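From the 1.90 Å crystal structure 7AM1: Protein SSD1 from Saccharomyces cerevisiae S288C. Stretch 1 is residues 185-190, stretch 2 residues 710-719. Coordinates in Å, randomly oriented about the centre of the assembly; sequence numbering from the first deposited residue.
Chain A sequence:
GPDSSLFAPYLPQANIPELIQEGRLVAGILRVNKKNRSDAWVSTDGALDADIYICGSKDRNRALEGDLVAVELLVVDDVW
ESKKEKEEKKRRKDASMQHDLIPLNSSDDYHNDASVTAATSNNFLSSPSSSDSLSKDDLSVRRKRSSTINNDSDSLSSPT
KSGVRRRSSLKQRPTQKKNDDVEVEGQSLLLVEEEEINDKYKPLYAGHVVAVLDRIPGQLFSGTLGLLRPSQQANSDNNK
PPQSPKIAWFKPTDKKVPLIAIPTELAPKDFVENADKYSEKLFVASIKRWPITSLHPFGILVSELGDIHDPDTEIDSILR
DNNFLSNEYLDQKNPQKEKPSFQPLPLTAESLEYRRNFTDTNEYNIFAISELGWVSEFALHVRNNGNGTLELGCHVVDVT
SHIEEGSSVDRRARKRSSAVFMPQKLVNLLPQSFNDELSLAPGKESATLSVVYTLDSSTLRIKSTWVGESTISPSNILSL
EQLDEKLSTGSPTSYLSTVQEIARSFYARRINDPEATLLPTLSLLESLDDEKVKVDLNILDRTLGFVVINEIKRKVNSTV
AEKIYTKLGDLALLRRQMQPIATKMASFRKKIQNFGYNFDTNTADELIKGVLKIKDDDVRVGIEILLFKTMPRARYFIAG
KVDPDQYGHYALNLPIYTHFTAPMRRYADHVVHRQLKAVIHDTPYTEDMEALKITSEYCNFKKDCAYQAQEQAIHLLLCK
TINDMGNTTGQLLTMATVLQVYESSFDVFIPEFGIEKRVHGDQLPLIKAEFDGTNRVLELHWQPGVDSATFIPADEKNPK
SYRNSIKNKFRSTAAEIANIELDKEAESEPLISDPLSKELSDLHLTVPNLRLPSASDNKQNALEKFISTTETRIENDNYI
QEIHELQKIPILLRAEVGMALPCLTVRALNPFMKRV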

# COMPACT_ATOMS: atom_id res chain seq x y z
N GLU A 185 -14.74 4.55 0.56
CA GLU A 185 -13.95 5.63 -0.03
C GLU A 185 -13.11 6.35 1.01
O GLU A 185 -11.98 6.76 0.72
CB GLU A 185 -14.87 6.62 -0.74
CG GLU A 185 -15.64 6.05 -1.90
CD GLU A 185 -16.62 7.05 -2.49
OE1 GLU A 185 -16.71 8.17 -1.95
OE2 GLU A 185 -17.27 6.73 -3.51
N GLY A 186 -13.62 6.49 2.23
CA GLY A 186 -13.01 7.36 3.22
C GLY A 186 -11.96 6.71 4.10
O GLY A 186 -11.14 7.41 4.69
N GLN A 187 -11.96 5.38 4.19
CA GLN A 187 -11.08 4.69 5.12
C GLN A 187 -9.75 4.27 4.49
O GLN A 187 -8.95 3.60 5.15
CB GLN A 187 -11.81 3.48 5.71
CG GLN A 187 -12.95 3.92 6.63
CD GLN A 187 -13.79 2.78 7.15
OE1 GLN A 187 -13.87 1.72 6.54
NE2 GLN A 187 -14.45 3.00 8.29
N SER A 188 -9.49 4.68 3.25
CA SER A 188 -8.19 4.46 2.62
C SER A 188 -7.69 5.78 2.05
O SER A 188 -8.45 6.74 1.87
CB SER A 188 -8.27 3.40 1.52
OG SER A 188 -9.11 3.83 0.46
N LEU A 189 -6.39 5.84 1.77
CA LEU A 189 -5.79 7.08 1.31
C LEU A 189 -6.22 7.41 -0.11
O LEU A 189 -6.60 8.55 -0.41
CB LEU A 189 -4.27 7.00 1.42
CG LEU A 189 -3.77 6.80 2.85
CD1 LEU A 189 -2.29 6.42 2.84
CD2 LEU A 189 -4.02 8.04 3.71
N LEU A 190 -6.19 6.42 -1.00
CA LEU A 190 -6.61 6.56 -2.38
C LEU A 190 -7.96 5.85 -2.57
O LEU A 190 -8.54 5.32 -1.63
CB LEU A 190 -5.54 6.00 -3.33
CG LEU A 190 -4.11 6.50 -3.10
CD1 LEU A 190 -3.15 5.86 -4.11
CD2 LEU A 190 -4.01 8.02 -3.15
N GLN A 710 0.71 -0.55 7.51
CA GLN A 710 1.42 0.72 7.40
C GLN A 710 0.50 1.82 6.89
O GLN A 710 0.41 2.90 7.48
CB GLN A 710 2.65 0.56 6.51
CG GLN A 710 3.31 1.88 6.12
CD GLN A 710 4.68 1.69 5.50
OE1 GLN A 710 4.93 2.08 4.36
NE2 GLN A 710 5.59 1.10 6.26
N GLU A 711 -0.24 1.55 5.81
CA GLU A 711 -1.11 2.58 5.25
C GLU A 711 -2.31 2.86 6.15
O GLU A 711 -2.78 4.00 6.21
CB GLU A 711 -1.57 2.17 3.85
CG GLU A 711 -0.40 2.11 2.86
CD GLU A 711 -0.71 2.74 1.51
OE1 GLU A 711 -1.90 2.80 1.14
OE2 GLU A 711 0.25 3.16 0.83
N GLN A 712 -2.83 1.84 6.83
CA GLN A 712 -3.93 2.06 7.76
C GLN A 712 -3.50 2.96 8.91
O GLN A 712 -4.28 3.81 9.37
CB GLN A 712 -4.45 0.72 8.28
CG GLN A 712 -5.32 -0.01 7.27
CD GLN A 712 -5.58 -1.46 7.64
OE1 GLN A 712 -5.24 -1.91 8.73
NE2 GLN A 712 -6.16 -2.21 6.71
N ALA A 713 -2.27 2.78 9.40
CA ALA A 713 -1.78 3.60 10.49
C ALA A 713 -1.48 5.02 10.02
O ALA A 713 -1.74 5.99 10.74
CB ALA A 713 -0.54 2.95 11.11
N ILE A 714 -0.94 5.17 8.80
CA ILE A 714 -0.79 6.50 8.22
C ILE A 714 -2.15 7.18 8.13
O ILE A 714 -2.31 8.34 8.53
CB ILE A 714 -0.13 6.42 6.84
CG1 ILE A 714 1.32 5.97 6.95
CG2 ILE A 714 -0.25 7.76 6.13
CD1 ILE A 714 1.94 5.60 5.60
N HIS A 715 -3.13 6.48 7.57
CA HIS A 715 -4.46 7.05 7.38
C HIS A 715 -5.05 7.51 8.70
O HIS A 715 -5.65 8.59 8.78
CB HIS A 715 -5.37 6.01 6.72
CG HIS A 715 -6.79 6.44 6.57
ND1 HIS A 715 -7.73 6.25 7.56
CD2 HIS A 715 -7.44 7.03 5.55
CE1 HIS A 715 -8.90 6.72 7.16
NE2 HIS A 715 -8.75 7.20 5.94
N LEU A 716 -4.85 6.72 9.75
CA LEU A 716 -5.37 7.06 11.07
C LEU A 716 -4.77 8.36 11.57
O LEU A 716 -5.49 9.28 11.98
CB LEU A 716 -5.09 5.90 12.03
CG LEU A 716 -5.54 5.99 13.48
CD1 LEU A 716 -7.06 6.05 13.55
CD2 LEU A 716 -4.99 4.80 14.26
N LEU A 717 -3.44 8.47 11.54
CA LEU A 717 -2.78 9.67 12.03
C LEU A 717 -3.05 10.87 11.14
O LEU A 717 -3.14 12.00 11.64
CB LEU A 717 -1.27 9.42 12.14
CG LEU A 717 -0.43 10.53 12.75
CD1 LEU A 717 -0.98 10.96 14.10
CD2 LEU A 717 1.02 10.07 12.88
N LEU A 718 -3.20 10.65 9.83
CA LEU A 718 -3.52 11.75 8.92
C LEU A 718 -4.90 12.31 9.20
O LEU A 718 -5.10 13.54 9.16
CB LEU A 718 -3.42 11.27 7.48
CG LEU A 718 -3.77 12.32 6.43
CD1 LEU A 718 -2.84 13.52 6.55
CD2 LEU A 718 -3.71 11.73 5.04
N CYS A 719 -5.88 11.45 9.47
CA CYS A 719 -7.22 11.92 9.80
C CYS A 719 -7.20 12.75 11.07
O CYS A 719 -7.86 13.80 11.15
CB CYS A 719 -8.17 10.74 9.93
SG CYS A 719 -8.62 9.98 8.37
O HOH W 1 -4.55 3.42 2.05

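What polar bond ties the loop to the helix? It is a single direct hydrogen bond, from NE2 of His715 to the carbonyl O of Gly186, 2.7 Å long with an N-H...O angle of 146°. Gly186 lies at the end of a helix that began earlier in the chain, and Gln187 is the first residue to leave helical phi/psi. A carbonyl in such a place can lack the amide partner it would have in mid-helix, and here the imidazole serves it. His715 suits the task because its CA-to-CB bond points toward the loop and its chi1, 175° (t), extends the ring across the gap, while its own backbone stays in the helix, with N bonded to O of Glu711 at 2.9 Å. Since NE2 donates, the ring carries a proton on that nitrogen; the bond alone does not fix the charge of the histidine.

How does the backbone of the loop fit around that ring? The chain turns past the imidazole as it leaves the helix. Gly186 O approaches the ring edge, near its plane, as a hydrogen-bond acceptor should, whereas the carbonyl carbon of Gln187 lies over one face, with C 3.4 Å from NE2 of His715. CD2 of Leu189 comes up at the edge again. The side chains of Gln187 and Ser188 begin away from the helix, so at these two positions it is mainly backbone that meets the histidine. Ser188 spends its hydroxyl inside the loop: OG donates to O of Leu190 at 2.6 Å, a short bond that links the two residues flanking Leu189.

Where is the apolar part of the contact? It gathers around Leu189, which has the largest area covered by the opposing stretch, 109 Å² within a total of 315 Å² summed over both sides. Its CA-to-CB bond points sideways, but chi1 of -62° (m) and chi2 of 168° (t) bring the end of the side chain nearer the helix. CD1 of Leu189 lies 4.1 Å from CG2 of Ile714, and CD2 of Leu189, which is 4.5 Å from that same CG2, lies 3.9 Å from CD2 of Leu718. CD2 of Leu189 also packs 3.8 Å from CA of His715, close to the helix backbone itself. Ile714 and Leu718, one helical turn apart, offer branched aliphatic surface, and the buried leucine packs against both with a side chain that has no polar group needing a partner.

What does the water add? It joins the backbone of Leu189 to the side chain of Glu711, accepting from N of Leu189 at 3.1 Å and donating to OE1 of Glu711 at 2.9 Å. The amide of a buried residue in a loop is thus given a partner without a direct bond to the helix. Glu711, one turn before His715, points its CA-to-CB bond toward the loop, and its carboxylate is a natural acceptor for the water; the same OE1 lies 4.0 Å from CD1 of Leu189, beside the apolar cluster.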